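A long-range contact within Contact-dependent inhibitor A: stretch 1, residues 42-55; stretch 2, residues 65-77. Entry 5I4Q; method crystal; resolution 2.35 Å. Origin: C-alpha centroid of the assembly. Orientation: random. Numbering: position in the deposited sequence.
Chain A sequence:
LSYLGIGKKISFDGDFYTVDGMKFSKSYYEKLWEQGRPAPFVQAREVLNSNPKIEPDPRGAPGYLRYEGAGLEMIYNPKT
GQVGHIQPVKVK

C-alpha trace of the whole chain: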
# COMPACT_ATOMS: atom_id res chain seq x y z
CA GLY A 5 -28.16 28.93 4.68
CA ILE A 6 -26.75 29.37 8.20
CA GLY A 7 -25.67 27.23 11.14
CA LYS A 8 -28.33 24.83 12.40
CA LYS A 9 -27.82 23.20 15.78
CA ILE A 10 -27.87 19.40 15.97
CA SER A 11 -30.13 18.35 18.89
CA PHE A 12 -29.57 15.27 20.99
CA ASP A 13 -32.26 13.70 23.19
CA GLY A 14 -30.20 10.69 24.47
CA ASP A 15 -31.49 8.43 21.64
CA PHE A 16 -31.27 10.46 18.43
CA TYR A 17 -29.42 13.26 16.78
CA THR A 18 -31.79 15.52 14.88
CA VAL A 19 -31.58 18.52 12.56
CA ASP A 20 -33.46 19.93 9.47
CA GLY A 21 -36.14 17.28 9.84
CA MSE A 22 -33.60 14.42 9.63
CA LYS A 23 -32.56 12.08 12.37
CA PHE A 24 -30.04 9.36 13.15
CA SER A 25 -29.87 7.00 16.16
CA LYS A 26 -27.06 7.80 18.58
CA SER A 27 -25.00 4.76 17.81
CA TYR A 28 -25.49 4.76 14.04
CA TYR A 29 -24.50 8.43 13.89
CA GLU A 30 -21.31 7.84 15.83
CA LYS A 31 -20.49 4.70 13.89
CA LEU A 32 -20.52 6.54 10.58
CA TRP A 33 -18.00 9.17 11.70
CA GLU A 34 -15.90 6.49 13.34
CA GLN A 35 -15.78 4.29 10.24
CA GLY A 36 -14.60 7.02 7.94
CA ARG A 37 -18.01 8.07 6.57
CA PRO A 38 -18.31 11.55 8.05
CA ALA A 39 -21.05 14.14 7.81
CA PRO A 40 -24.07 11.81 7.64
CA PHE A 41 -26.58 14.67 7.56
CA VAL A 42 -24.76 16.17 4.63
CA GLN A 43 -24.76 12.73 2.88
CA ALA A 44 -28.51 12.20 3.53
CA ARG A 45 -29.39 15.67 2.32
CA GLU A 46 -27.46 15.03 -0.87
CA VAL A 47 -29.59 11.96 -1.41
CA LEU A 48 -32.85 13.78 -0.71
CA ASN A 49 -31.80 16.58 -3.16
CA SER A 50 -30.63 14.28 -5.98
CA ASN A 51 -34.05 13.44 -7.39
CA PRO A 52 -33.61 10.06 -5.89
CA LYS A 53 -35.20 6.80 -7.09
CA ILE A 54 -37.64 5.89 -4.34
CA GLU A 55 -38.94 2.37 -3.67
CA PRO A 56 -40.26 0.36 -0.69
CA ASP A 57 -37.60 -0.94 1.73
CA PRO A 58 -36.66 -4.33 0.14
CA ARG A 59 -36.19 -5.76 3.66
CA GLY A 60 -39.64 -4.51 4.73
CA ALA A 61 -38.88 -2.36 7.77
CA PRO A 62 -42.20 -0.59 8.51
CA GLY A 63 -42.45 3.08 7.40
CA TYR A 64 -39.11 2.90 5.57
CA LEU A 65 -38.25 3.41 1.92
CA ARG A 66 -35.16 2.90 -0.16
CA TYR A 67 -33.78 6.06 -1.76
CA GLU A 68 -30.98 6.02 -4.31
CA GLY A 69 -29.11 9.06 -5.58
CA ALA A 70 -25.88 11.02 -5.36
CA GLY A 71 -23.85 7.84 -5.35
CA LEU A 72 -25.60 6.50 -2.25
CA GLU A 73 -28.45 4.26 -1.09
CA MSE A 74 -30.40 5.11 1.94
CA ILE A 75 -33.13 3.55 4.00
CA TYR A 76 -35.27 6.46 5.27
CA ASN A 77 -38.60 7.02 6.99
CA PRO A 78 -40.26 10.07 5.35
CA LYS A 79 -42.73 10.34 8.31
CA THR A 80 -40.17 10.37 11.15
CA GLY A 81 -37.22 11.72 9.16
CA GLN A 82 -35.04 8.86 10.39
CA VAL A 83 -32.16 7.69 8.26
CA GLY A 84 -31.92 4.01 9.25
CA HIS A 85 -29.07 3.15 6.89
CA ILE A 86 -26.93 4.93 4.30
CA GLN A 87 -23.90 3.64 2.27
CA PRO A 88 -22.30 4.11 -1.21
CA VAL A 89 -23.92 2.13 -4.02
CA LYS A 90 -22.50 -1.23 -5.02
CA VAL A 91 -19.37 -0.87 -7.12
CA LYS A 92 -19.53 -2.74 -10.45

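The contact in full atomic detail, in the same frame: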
# COMPACT_ATOMS: atom_id res chain seq x y z
N VAL A 42 -25.11 15.69 5.97
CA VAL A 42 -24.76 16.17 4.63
C VAL A 42 -24.98 15.08 3.57
O VAL A 42 -25.61 15.33 2.55
CB VAL A 42 -23.33 16.68 4.60
CG1 VAL A 42 -22.92 16.96 3.17
CG2 VAL A 42 -23.20 17.91 5.47
N GLN A 43 -24.51 13.86 3.82
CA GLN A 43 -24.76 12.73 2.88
C GLN A 43 -26.27 12.55 2.61
O GLN A 43 -26.71 12.40 1.46
CB GLN A 43 -24.20 11.41 3.41
CG GLN A 43 -22.69 11.34 3.64
CD GLN A 43 -22.28 10.00 4.26
OE1 GLN A 43 -22.70 8.93 3.78
NE2 GLN A 43 -21.48 10.04 5.33
N ALA A 44 -27.07 12.52 3.67
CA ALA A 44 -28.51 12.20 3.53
C ALA A 44 -29.23 13.32 2.77
O ALA A 44 -30.11 13.09 1.95
CB ALA A 44 -29.15 12.01 4.90
N ARG A 45 -28.85 14.55 3.06
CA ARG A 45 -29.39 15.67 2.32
C ARG A 45 -29.04 15.60 0.84
O ARG A 45 -29.90 15.85 -0.03
CB ARG A 45 -28.90 16.99 2.91
CG ARG A 45 -29.44 18.24 2.20
CD ARG A 45 -29.14 19.50 3.01
NE ARG A 45 -27.72 19.76 3.03
CZ ARG A 45 -27.13 20.69 3.77
NH1 ARG A 45 -27.85 21.49 4.56
NH2 ARG A 45 -25.79 20.83 3.70
N GLU A 46 -27.82 15.23 0.54
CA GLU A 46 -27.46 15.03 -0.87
C GLU A 46 -28.41 14.03 -1.51
O GLU A 46 -28.88 14.23 -2.63
CB GLU A 46 -26.01 14.56 -1.07
CG GLU A 46 -24.96 15.64 -0.80
CD GLU A 46 -25.21 16.93 -1.60
OE1 GLU A 46 -25.09 16.90 -2.82
OE2 GLU A 46 -25.55 17.96 -1.03
N VAL A 47 -28.71 12.95 -0.80
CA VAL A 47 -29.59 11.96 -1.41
C VAL A 47 -30.98 12.57 -1.67
O VAL A 47 -31.55 12.40 -2.73
CB VAL A 47 -29.72 10.68 -0.56
CG1 VAL A 47 -30.68 9.71 -1.21
CG2 VAL A 47 -28.35 10.01 -0.42
N LEU A 48 -31.51 13.26 -0.66
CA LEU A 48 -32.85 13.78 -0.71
C LEU A 48 -32.97 14.82 -1.84
O LEU A 48 -34.01 14.91 -2.43
CB LEU A 48 -33.26 14.39 0.64
CG LEU A 48 -33.54 13.38 1.75
CD1 LEU A 48 -33.82 14.11 3.07
CD2 LEU A 48 -34.75 12.50 1.43
N ASN A 49 -31.88 15.53 -2.14
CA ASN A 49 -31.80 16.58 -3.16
C ASN A 49 -31.29 16.14 -4.52
O ASN A 49 -30.95 16.96 -5.38
CB ASN A 49 -30.90 17.72 -2.63
CG ASN A 49 -31.60 18.56 -1.57
OD1 ASN A 49 -32.80 18.56 -1.49
ND2 ASN A 49 -30.86 19.27 -0.79
N SER A 50 -31.22 14.84 -4.73
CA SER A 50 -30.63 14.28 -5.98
C SER A 50 -31.67 13.73 -6.92
O SER A 50 -31.33 12.92 -7.76
CB SER A 50 -29.69 13.11 -5.65
OG SER A 50 -30.45 12.00 -5.20
N ASN A 51 -32.92 14.14 -6.76
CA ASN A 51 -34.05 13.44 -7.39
C ASN A 51 -33.90 11.96 -7.25
O ASN A 51 -33.74 11.25 -8.20
CB ASN A 51 -34.16 13.76 -8.87
CG ASN A 51 -35.38 13.13 -9.53
OD1 ASN A 51 -36.45 12.99 -8.91
ND2 ASN A 51 -35.24 12.76 -10.78
N PRO A 52 -33.95 11.47 -6.03
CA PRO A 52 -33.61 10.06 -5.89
C PRO A 52 -34.71 9.11 -6.40
O PRO A 52 -35.87 9.48 -6.44
CB PRO A 52 -33.42 9.91 -4.37
CG PRO A 52 -34.28 11.01 -3.78
CD PRO A 52 -34.23 12.15 -4.75
N LYS A 53 -34.31 7.91 -6.81
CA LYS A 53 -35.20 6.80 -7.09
C LYS A 53 -35.71 6.29 -5.74
O LYS A 53 -34.93 5.99 -4.84
CB LYS A 53 -34.41 5.72 -7.80
CG LYS A 53 -35.12 4.41 -8.09
CD LYS A 53 -34.33 3.61 -9.13
CE LYS A 53 -34.34 4.29 -10.52
NZ LYS A 53 -33.29 3.81 -11.48
N ILE A 54 -37.02 6.20 -5.60
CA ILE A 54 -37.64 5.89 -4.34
C ILE A 54 -38.44 4.62 -4.53
O ILE A 54 -39.17 4.51 -5.48
CB ILE A 54 -38.54 7.05 -3.88
CG1 ILE A 54 -37.70 8.32 -3.78
CG2 ILE A 54 -39.15 6.71 -2.53
CD1 ILE A 54 -38.41 9.57 -3.31
N GLU A 55 -38.24 3.65 -3.64
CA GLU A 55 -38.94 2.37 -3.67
C GLU A 55 -39.23 1.93 -2.22
O GLU A 55 -38.66 2.49 -1.26
CB GLU A 55 -38.11 1.29 -4.36
CG GLU A 55 -37.66 1.57 -5.78
CD GLU A 55 -36.51 0.64 -6.21
OE1 GLU A 55 -36.43 0.33 -7.42
OE2 GLU A 55 -35.68 0.22 -5.34
N LEU A 65 -38.41 3.54 3.37
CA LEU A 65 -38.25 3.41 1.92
C LEU A 65 -36.78 3.40 1.55
O LEU A 65 -35.94 3.94 2.27
CB LEU A 65 -38.92 4.58 1.19
CG LEU A 65 -40.36 4.84 1.55
CD1 LEU A 65 -40.75 6.29 1.29
CD2 LEU A 65 -41.22 3.86 0.77
N ARG A 66 -36.48 2.82 0.40
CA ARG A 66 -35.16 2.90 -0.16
C ARG A 66 -35.06 4.05 -1.16
O ARG A 66 -35.77 4.06 -2.14
CB ARG A 66 -34.83 1.63 -0.84
CG ARG A 66 -33.37 1.44 -1.16
CD ARG A 66 -33.27 0.51 -2.36
NE ARG A 66 -31.88 0.20 -2.70
CZ ARG A 66 -31.23 0.62 -3.78
NH1 ARG A 66 -31.81 1.42 -4.69
NH2 ARG A 66 -29.96 0.26 -3.95
N TYR A 67 -34.10 4.95 -0.92
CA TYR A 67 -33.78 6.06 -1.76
C TYR A 67 -32.38 5.86 -2.37
O TYR A 67 -31.42 5.46 -1.66
CB TYR A 67 -33.70 7.34 -0.93
CG TYR A 67 -35.00 7.92 -0.47
CD1 TYR A 67 -35.87 7.21 0.37
CD2 TYR A 67 -35.35 9.24 -0.79
CE1 TYR A 67 -37.05 7.78 0.84
CE2 TYR A 67 -36.52 9.81 -0.32
CZ TYR A 67 -37.37 9.07 0.49
OH TYR A 67 -38.53 9.63 0.93
N GLU A 68 -32.25 6.16 -3.65
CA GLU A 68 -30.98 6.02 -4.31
C GLU A 68 -30.65 7.25 -5.15
O GLU A 68 -31.40 7.60 -6.04
CB GLU A 68 -30.98 4.81 -5.21
CG GLU A 68 -29.58 4.48 -5.76
CD GLU A 68 -29.50 3.12 -6.44
OE1 GLU A 68 -30.54 2.41 -6.47
OE2 GLU A 68 -28.42 2.78 -6.97
N GLY A 69 -29.52 7.88 -4.88
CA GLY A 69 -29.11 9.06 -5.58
C GLY A 69 -27.82 9.58 -5.00
O GLY A 69 -27.43 9.17 -3.94
N ALA A 70 -27.15 10.44 -5.74
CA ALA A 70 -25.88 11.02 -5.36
C ALA A 70 -24.81 10.00 -5.00
O ALA A 70 -23.96 10.25 -4.15
CB ALA A 70 -26.08 12.00 -4.22
N GLY A 71 -24.85 8.87 -5.65
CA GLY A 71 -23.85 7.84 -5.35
C GLY A 71 -24.13 7.01 -4.10
O GLY A 71 -23.32 6.23 -3.70
N LEU A 72 -25.30 7.16 -3.50
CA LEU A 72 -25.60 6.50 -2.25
C LEU A 72 -27.00 5.90 -2.27
O LEU A 72 -27.82 6.25 -3.10
CB LEU A 72 -25.52 7.50 -1.08
CG LEU A 72 -24.27 8.34 -0.89
CD1 LEU A 72 -24.63 9.65 -0.27
CD2 LEU A 72 -23.28 7.61 0.00
N GLU A 73 -27.21 4.97 -1.34
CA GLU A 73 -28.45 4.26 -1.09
C GLU A 73 -28.72 4.49 0.35
O GLU A 73 -27.83 4.34 1.23
CB GLU A 73 -28.37 2.75 -1.26
CG GLU A 73 -27.88 2.28 -2.62
CD GLU A 73 -27.48 0.78 -2.68
OE1 GLU A 73 -27.64 0.08 -1.66
OE2 GLU A 73 -26.97 0.33 -3.76
N MSE A 74 -29.98 4.77 0.62
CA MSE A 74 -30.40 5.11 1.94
C MSE A 74 -31.74 4.47 2.24
O MSE A 74 -32.63 4.37 1.37
CB MSE A 74 -30.52 6.62 1.93
CG MSE A 74 -31.33 7.11 3.08
SE MSE A 74 -31.20 9.06 3.13
CE MSE A 74 -32.80 9.62 2.11
N ILE A 75 -31.90 4.08 3.49
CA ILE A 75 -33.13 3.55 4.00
C ILE A 75 -33.61 4.63 4.99
O ILE A 75 -32.94 4.92 6.00
CB ILE A 75 -32.88 2.21 4.71
CG1 ILE A 75 -32.21 1.19 3.76
CG2 ILE A 75 -34.15 1.65 5.36
CD1 ILE A 75 -33.01 0.80 2.53
N TYR A 76 -34.78 5.18 4.70
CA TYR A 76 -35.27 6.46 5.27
C TYR A 76 -36.78 6.44 5.45
O TYR A 76 -37.53 5.91 4.59
CB TYR A 76 -34.93 7.60 4.32
CG TYR A 76 -35.46 8.96 4.68
CD1 TYR A 76 -34.89 9.69 5.69
CD2 TYR A 76 -36.49 9.54 3.96
CE1 TYR A 76 -35.32 10.95 5.99
CE2 TYR A 76 -36.95 10.80 4.25
CZ TYR A 76 -36.36 11.51 5.27
OH TYR A 76 -36.79 12.77 5.55
N ASN A 77 -37.20 6.96 6.60
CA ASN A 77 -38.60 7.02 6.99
C ASN A 77 -39.09 8.45 6.77
O ASN A 77 -38.86 9.33 7.62
CB ASN A 77 -38.75 6.65 8.44
CG ASN A 77 -40.20 6.47 8.83
OD1 ASN A 77 -41.05 7.25 8.45
ND2 ASN A 77 -40.48 5.44 9.57

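The contact joins two modes of packing: a helix, 42-48, laid almost at right angles across a hairpin, and a strand that begins at Lys53 and runs on past Glu55, added antiparallel to the hairpin's first strand. All four hydrogen bonds that tie the added strand to the hairpin run between backbone atoms; side-chain packing adds to them. Lys53 N to Glu68 O (3.0 Å) and Glu68 N to Lys53 O (2.9 Å) form one hydrogen-bonded pair; Glu55 N to Arg66 O (2.9 Å) and Arg66 N to Glu55 O (2.8 Å) form the next.

Between them, Ile54 sits opposite Tyr67, with both side chains on the same face of the sheet. Ile54, with chi1 m and chi2 t, lays CG1 over the Tyr67 ring, 4.1 Å from its centroid, a CH-pi contact, and carries CD1 to 3.5 Å from Tyr67 CE2. Pro52 CG meets the edge of that ring, 3.6 Å from Tyr67 CD2.

The other face is charged. Arg66, extended with chi1, chi2 and chi3 all t, reaches along its own strand, and its NH1 makes a very short salt bridge to Glu68 OE1 (2.4 Å). Glu55 OE2 remains 4.1 Å from Arg66 NH1, beyond a salt bridge.

On the helix, Val47 in the t rotamer spreads its methyls over the hairpin: CG1 lies 3.8 Å from Tyr67 CB and 3.9 Å from the selenomethionine Met74 CE, while CG2 lies 3.7 Å from Leu72 CD1. Leu48 starts sideways, but its m,t rotamer brings CD2 nearer, 3.5 Å from Met74 CE and over a face of the Tyr76 ring.

Where the helix ends, Ser50, chi1 p, turns OG back to hydrogen-bond Val47 O (2.7 Å). That places Ser50 OG 3.3 Å from Gly69 CA, where a CB would clash with the hydroxyl. Gly71, in the type I' turn, is glycine for a local reason: its backbone angles would jam a CB against the preceding carbonyl.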